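PDB 3HFI: putative regulator from Escherichia coli O6, which probably regulates transcription by binding DNA, with a UTRA domain likely to sense a small-molecule effector as in GntR/HutC-family regulators. Local coordinates for residues 59-63 with 64-68; 89-92 with 93-97. One frame throughout, in Å; residues are numbered along the deposited sequence.

Interaction 1: 59-63 with 64-68; sequences RSIGD and EKAML
Arg-59 and Met-67 lie side by side and point the same way at the turn end of a beta hairpin, where strands 51-60 and 65-73 are joined by a tight turn and the pairing is interrupted by a classic beta bulge. The two side chains touch low down, Arg-59 CB against Met-67 CG at 3.7 Å, and meet again further out, where Arg-59 CD sits 3.9 Å from Met-67 CE. Two torsions of Met-67 bring this about: CG stands between its own backbone N and carbonyl carbon (chi1 60°), and the bend at chi3 (91°) turns the methyl toward the arginine's aliphatic stem. The sulfur approaches the guanidinium only at an oblique slant. Ile-61 crosses Met-67 at an angle, and its CD1 reaches the same methyl at 4.0 Å.

The bulge itself is centred on Arg-59 O, which takes N-H groups from both Ala-66 (2.8 Å) and Met-67 (3.0 Å), each arriving in the carbonyl plane. Arg-59 N returns a nearly linear bond to Met-67 O. With the register shifted by one residue, Ser-60 pairs with Lys-65, and their side chains lie on the sheet face opposite Arg-59 and Met-67. There the serine is buried against Thr-25 and Glu-27, while Lys-65 touches Asp-124.

Beyond the bulge, Gly-62 and Asp-63 form the corner, both with positive phi and with the backbone angles of a type I' turn, common in two-residue hairpins. Ile-61 and Glu-64 close it from its two ends. Their bonds are unequal: Ile-61 N makes a hydrogen bond of 2.6 Å to Glu-64 O, whereas Glu-64 N is only weakly bonded to Ile-61 O, at 3.4 Å.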
ATOM      1  N   ARG A  59      -1.601  -5.092  14.938  1.00 26.83           N
ATOM      2  CA  ARG A  59      -0.700  -3.968  14.879  1.00 29.14           C
ATOM      3  C   ARG A  59      -1.314  -2.871  15.679  1.00 29.89           C
ATOM      4  O   ARG A  59      -2.455  -2.508  15.422  1.00 29.62           O
ATOM      5  CB  ARG A  59      -0.525  -3.481  13.476  1.00 29.30           C
ATOM      6  CG  ARG A  59       0.035  -2.084  13.436  1.00 32.49           C
ATOM      7  CD  ARG A  59       0.752  -1.874  12.130  1.00 35.90           C
ATOM      8  NE  ARG A  59       1.758  -2.921  11.999  1.00 38.14           N
ATOM      9  CZ  ARG A  59       2.243  -3.365  10.848  1.00 41.40           C
ATOM     10  NH1 ARG A  59       1.826  -2.860   9.686  1.00 42.80           N
ATOM     11  NH2 ARG A  59       3.153  -4.330  10.854  1.00 42.75           N
ATOM     12  N   SER A  60      -0.566  -2.357  16.654  1.00 31.69           N
ATOM     13  CA  SER A  60      -1.009  -1.200  17.423  1.00 33.19           C
ATOM     14  C   SER A  60      -0.068  -0.002  17.223  1.00 34.72           C
ATOM     15  O   SER A  60       1.166  -0.124  17.105  1.00 34.59           O
ATOM     16  CB  SER A  60      -1.224  -1.554  18.902  1.00 33.08           C
ATOM     17  OG  SER A  60      -0.165  -2.328  19.417  1.00 33.85           O
ATOM     18  N   ILE A  61      -0.698   1.162  17.157  1.00 36.68           N
ATOM     19  CA  ILE A  61      -0.027   2.416  16.826  1.00 38.12           C
ATOM     20  C   ILE A  61      -0.126   3.337  18.041  1.00 38.86           C
ATOM     21  O   ILE A  61      -1.186   3.912  18.322  1.00 38.87           O
ATOM     22  CB  ILE A  61      -0.595   3.030  15.487  1.00 38.49           C
ATOM     23  CG1 ILE A  61      -0.045   2.206  14.291  1.00 39.17           C
ATOM     24  CG2 ILE A  61      -0.244   4.515  15.351  1.00 36.99           C
ATOM     25  CD1 ILE A  61      -0.988   2.059  13.076  1.00 40.24           C
ATOM     26  N   GLY A  62       0.977   3.395  18.791  1.00 39.75           N
ATOM     27  CA  GLY A  62       1.065   4.227  19.998  1.00 40.61           C
ATOM     28  C   GLY A  62       0.349   3.648  21.207  1.00 41.17           C
ATOM     29  O   GLY A  62      -0.029   4.391  22.133  1.00 41.77           O
ATOM     30  N   ASP A  63       0.188   2.324  21.208  1.00 41.58           N
ATOM     31  CA  ASP A  63      -0.582   1.603  22.234  1.00 41.98           C
ATOM     32  C   ASP A  63      -2.117   1.748  22.034  1.00 41.83           C
ATOM     33  O   ASP A  63      -2.908   1.562  22.975  1.00 42.31           O
ATOM     34  CB  ASP A  63      -0.152   2.016  23.664  1.00 42.22           C
ATOM     35  CG  ASP A  63      -0.161   0.842  24.651  1.00 42.49           C
ATOM     36  OD1 ASP A  63       0.315  -0.253  24.277  1.00 43.22           O
ATOM     37  OD2 ASP A  63      -0.632   1.023  25.798  1.00 42.24           O
ATOM     38  N   GLU A  64      -2.524   2.089  20.812  1.00 41.00           N
ATOM     39  CA  GLU A  64      -3.894   1.881  20.373  1.00 40.30           C
ATOM     40  C   GLU A  64      -3.854   0.843  19.242  1.00 38.97           C
ATOM     41  O   GLU A  64      -2.968   0.892  18.388  1.00 37.48           O
ATOM     42  CB  GLU A  64      -4.493   3.186  19.868  1.00 40.68           C
ATOM     43  CG  GLU A  64      -6.005   3.111  19.614  1.00 42.79           C
ATOM     44  CD  GLU A  64      -6.476   4.126  18.579  1.00 45.35           C
ATOM     45  OE1 GLU A  64      -6.568   5.336  18.928  1.00 47.53           O
ATOM     46  OE2 GLU A  64      -6.746   3.707  17.422  1.00 46.92           O
ATOM     47  N   LYS A  65      -4.808  -0.082  19.244  1.00 38.00           N
ATOM     48  CA  LYS A  65      -4.862  -1.141  18.219  1.00 37.27           C
ATOM     49  C   LYS A  65      -5.338  -0.559  16.888  1.00 35.77           C
ATOM     50  O   LYS A  65      -6.479  -0.094  16.783  1.00 35.99           O
ATOM     51  CB  LYS A  65      -5.795  -2.280  18.642  1.00 37.58           C
ATOM     52  CG  LYS A  65      -5.356  -3.026  19.902  1.00 38.85           C
ATOM     53  CD  LYS A  65      -6.521  -3.782  20.563  1.00 39.91           C
ATOM     54  CE  LYS A  65      -6.399  -3.803  22.107  1.00 41.66           C
ATOM     55  NZ  LYS A  65      -5.582  -4.982  22.564  1.00 43.11           N
ATOM     56  N   ALA A  66      -4.442  -0.577  15.898  1.00 33.80           N
ATOM     57  CA  ALA A  66      -4.696  -0.043  14.556  1.00 32.28           C
ATOM     58  C   ALA A  66      -5.394  -1.082  13.668  1.00 30.87           C
ATOM     59  O   ALA A  66      -6.509  -0.842  13.208  1.00 31.56           O
ATOM     60  CB  ALA A  66      -3.385   0.417  13.891  1.00 32.07           C
ATOM     61  N   MET A  67      -4.760  -2.231  13.444  1.00 27.65           N
ATOM     62  CA  MET A  67      -5.287  -3.158  12.487  1.00 25.98           C
ATOM     63  C   MET A  67      -4.966  -4.603  12.816  1.00 24.32           C
ATOM     64  O   MET A  67      -3.993  -4.897  13.514  1.00 24.83           O
ATOM     65  CB  MET A  67      -4.725  -2.828  11.109  1.00 26.26           C
ATOM     66  CG  MET A  67      -3.226  -2.896  11.020  1.00 28.22           C
ATOM     67  SD  MET A  67      -2.540  -2.064   9.532  1.00 29.15           S
ATOM     68  CE  MET A  67      -2.281  -0.442  10.213  1.00 26.90           C
ATOM     69  N   LEU A  68      -5.803  -5.490  12.290  1.00 21.24           N
ATOM     70  CA  LEU A  68      -5.621  -6.939  12.374  1.00 19.02           C
ATOM     71  C   LEU A  68      -5.221  -7.442  10.989  1.00 16.99           C
ATOM     72  O   LEU A  68      -5.884  -7.147  10.007  1.00 16.20           O
ATOM     73  CB  LEU A  68      -6.913  -7.580  12.888  1.00 18.36           C
ATOM     74  CG  LEU A  68      -6.957  -9.090  13.073  1.00 18.84           C
ATOM     75  CD1 LEU A  68      -6.078  -9.563  14.235  1.00 16.37           C
ATOM     76  CD2 LEU A  68      -8.419  -9.383  13.312  1.00 20.35           C
TER

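Interaction 2: 89-92 with 93-97; sequences HNLF and PTIES
Asn-90 O is gripped twice by Thr-94: the hydroxyl OG1 donates a short bond of 2.5 Å and the backbone N a longer one of 3.2 Å. The two donors come from opposite faces of the carbonyl plane. Thr-94 can do both because OG1 stands beside its own N (chi1 -56°), so one residue embraces the carbonyl of the helix N-cap. Asn-90 itself adds no side-chain cap; its CB packs on Pro-93 CG at 3.7 Å instead.

Inside the helix, Ile-95 N bonds to Leu-91 O, and Glu-96 N to Phe-92 O. Ile-95 lies alongside Phe-92, and its CD1 is 3.9 Å from Leu-91 CD1 and equally far from Phe-92 CD1, slanting against the ring. Leu-91 CG sits over the centre of one ring face. Outside the segment, Phe-92 packs on Leu-160 of the second subunit, and Glu-96 OE2 bonds to Ile-103 N.

Pro-93 has no N-H to give, which costs little in a first turn, where no earlier helical carbonyl is available. In these first turns two hydroxyls, Thr-94 OG1 and Ser-97 OG, add to the backbone bonds on carbonyls four residues earlier, the second from above the Pro-93 carbonyl plane.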
ATOM      1  N   HIS A  89      10.920 -10.822  14.653  1.00 31.90           N
ATOM      2  CA  HIS A  89      11.418 -10.527  13.317  1.00 31.64           C
ATOM      3  C   HIS A  89      10.322  -9.875  12.563  1.00 30.90           C
ATOM      4  O   HIS A  89       9.162 -10.055  12.919  1.00 32.17           O
ATOM      5  CB  HIS A  89      11.879 -11.804  12.643  1.00 31.89           C
ATOM      6  CG  HIS A  89      13.121 -12.340  13.260  1.00 33.07           C
ATOM      7  ND1 HIS A  89      13.109 -13.355  14.196  1.00 35.82           N
ATOM      8  CD2 HIS A  89      14.407 -11.927  13.171  1.00 35.21           C
ATOM      9  CE1 HIS A  89      14.343 -13.581  14.618  1.00 35.59           C
ATOM     10  NE2 HIS A  89      15.150 -12.724  14.019  1.00 35.83           N
ATOM     11  N   ASN A  90      10.680  -9.076  11.560  1.00 29.49           N
ATOM     12  CA  ASN A  90       9.698  -8.434  10.669  1.00 27.94           C
ATOM     13  C   ASN A  90       9.366  -9.347   9.476  1.00 26.15           C
ATOM     14  O   ASN A  90      10.257  -9.993   8.902  1.00 25.84           O
ATOM     15  CB  ASN A  90      10.236  -7.096  10.163  1.00 28.39           C
ATOM     16  CG  ASN A  90      10.574  -6.144  11.284  1.00 30.00           C
ATOM     17  OD1 ASN A  90      11.688  -5.597  11.342  1.00 30.20           O
ATOM     18  ND2 ASN A  90       9.623  -5.951  12.198  1.00 31.70           N
ATOM     19  N   LEU A  91       8.093  -9.388   9.104  1.00 23.34           N
ATOM     20  CA  LEU A  91       7.632 -10.420   8.186  1.00 21.82           C
ATOM     21  C   LEU A  91       8.265 -10.277   6.816  1.00 20.23           C
ATOM     22  O   LEU A  91       8.895 -11.202   6.350  1.00 19.91           O
ATOM     23  CB  LEU A  91       6.104 -10.389   8.047  1.00 21.58           C
ATOM     24  CG  LEU A  91       5.514 -11.349   7.055  1.00 19.35           C
ATOM     25  CD1 LEU A  91       5.958 -12.836   7.302  1.00 18.90           C
ATOM     26  CD2 LEU A  91       4.016 -11.205   7.111  1.00 19.16           C
ATOM     27  N   PHE A  92       8.122  -9.113   6.192  1.00 19.14           N
ATOM     28  CA  PHE A  92       8.519  -8.961   4.813  1.00 18.77           C
ATOM     29  C   PHE A  92      10.038  -8.933   4.572  1.00 18.55           C
ATOM     30  O   PHE A  92      10.518  -9.609   3.654  1.00 18.13           O
ATOM     31  CB  PHE A  92       7.745  -7.835   4.172  1.00 19.49           C
ATOM     32  CG  PHE A  92       6.289  -8.167   4.028  1.00 20.93           C
ATOM     33  CD1 PHE A  92       5.852  -9.017   3.015  1.00 22.69           C
ATOM     34  CD2 PHE A  92       5.363  -7.724   4.952  1.00 23.79           C
ATOM     35  CE1 PHE A  92       4.512  -9.382   2.901  1.00 22.64           C
ATOM     36  CE2 PHE A  92       3.994  -8.074   4.817  1.00 22.87           C
ATOM     37  CZ  PHE A  92       3.590  -8.900   3.790  1.00 23.66           C
ATOM     38  N   PRO A  93      10.801  -8.263   5.443  1.00 17.49           N
ATOM     39  CA  PRO A  93      12.245  -8.431   5.408  1.00 17.63           C
ATOM     40  C   PRO A  93      12.663  -9.869   5.506  1.00 17.87           C
ATOM     41  O   PRO A  93      13.601 -10.271   4.828  1.00 17.51           O
ATOM     42  CB  PRO A  93      12.709  -7.668   6.647  1.00 18.18           C
ATOM     43  CG  PRO A  93      11.683  -6.542   6.772  1.00 18.07           C
ATOM     44  CD  PRO A  93      10.388  -7.242   6.415  1.00 18.35           C
ATOM     45  N   THR A  94      11.949 -10.661   6.315  1.00 18.13           N
ATOM     46  CA  THR A  94      12.300 -12.053   6.490  1.00 18.49           C
ATOM     47  C   THR A  94      11.987 -12.896   5.250  1.00 18.49           C
ATOM     48  O   THR A  94      12.737 -13.811   4.907  1.00 20.11           O
ATOM     49  CB  THR A  94      11.606 -12.665   7.747  1.00 19.18           C
ATOM     50  OG1 THR A  94      11.936 -11.898   8.924  1.00 22.05           O
ATOM     51  CG2 THR A  94      12.036 -14.100   7.976  1.00 15.31           C
ATOM     52  N   ILE A  95      10.864 -12.623   4.612  1.00 18.42           N
ATOM     53  CA  ILE A  95      10.491 -13.241   3.338  1.00 17.27           C
ATOM     54  C   ILE A  95      11.633 -12.975   2.350  1.00 17.51           C
ATOM     55  O   ILE A  95      12.126 -13.898   1.706  1.00 16.81           O
ATOM     56  CB  ILE A  95       9.107 -12.692   2.882  1.00 17.47           C
ATOM     57  CG1 ILE A  95       7.999 -13.295   3.782  1.00 16.00           C
ATOM     58  CG2 ILE A  95       8.837 -12.925   1.395  1.00 18.12           C
ATOM     59  CD1 ILE A  95       6.550 -12.780   3.487  1.00 14.37           C
ATOM     60  N   GLU A  96      12.121 -11.732   2.318  1.00 16.75           N
ATOM     61  CA  GLU A  96      13.155 -11.340   1.369  1.00 16.65           C
ATOM     62  C   GLU A  96      14.467 -12.028   1.657  1.00 17.18           C
ATOM     63  O   GLU A  96      15.033 -12.574   0.732  1.00 17.69           O
ATOM     64  CB  GLU A  96      13.324  -9.804   1.300  1.00 16.80           C
ATOM     65  CG  GLU A  96      12.157  -9.088   0.604  1.00 17.51           C
ATOM     66  CD  GLU A  96      12.466  -7.652   0.295  1.00 20.99           C
ATOM     67  OE1 GLU A  96      13.303  -7.086   1.020  1.00 25.80           O
ATOM     68  OE2 GLU A  96      11.956  -7.077  -0.696  1.00 19.38           O
ATOM     69  N   SER A  97      14.919 -12.069   2.917  1.00 16.67           N
ATOM     70  CA  SER A  97      16.127 -12.793   3.246  1.00 17.73           C
ATOM     71  C   SER A  97      16.104 -14.262   2.917  1.00 17.69           C
ATOM     72  O   SER A  97      17.064 -14.791   2.340  1.00 17.74           O
ATOM     73  CB  SER A  97      16.485 -12.728   4.747  1.00 18.53           C
ATOM     74  OG  SER A  97      16.452 -11.423   5.276  1.00 21.64           O
TER

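Interaction 1 closes before interaction 2 opens, and strand 65-73 leads from one toward the other. Their centres are 20 Å apart and their nearest atoms about 7 Å, so they do not touch. The link runs through the hairpin: residues 59-68 form its turn end, while Leu-91, at the start of helix 91-99, rests on Leu-55 and Arg-57 of one strand and Asn-71 and Ile-73 of the other. The settings differ. The turn is a surface feature that no other chain of the assembly contacts, whereas 89-97 is partly buried and meets the second subunit. Both belong to the UTRA domain.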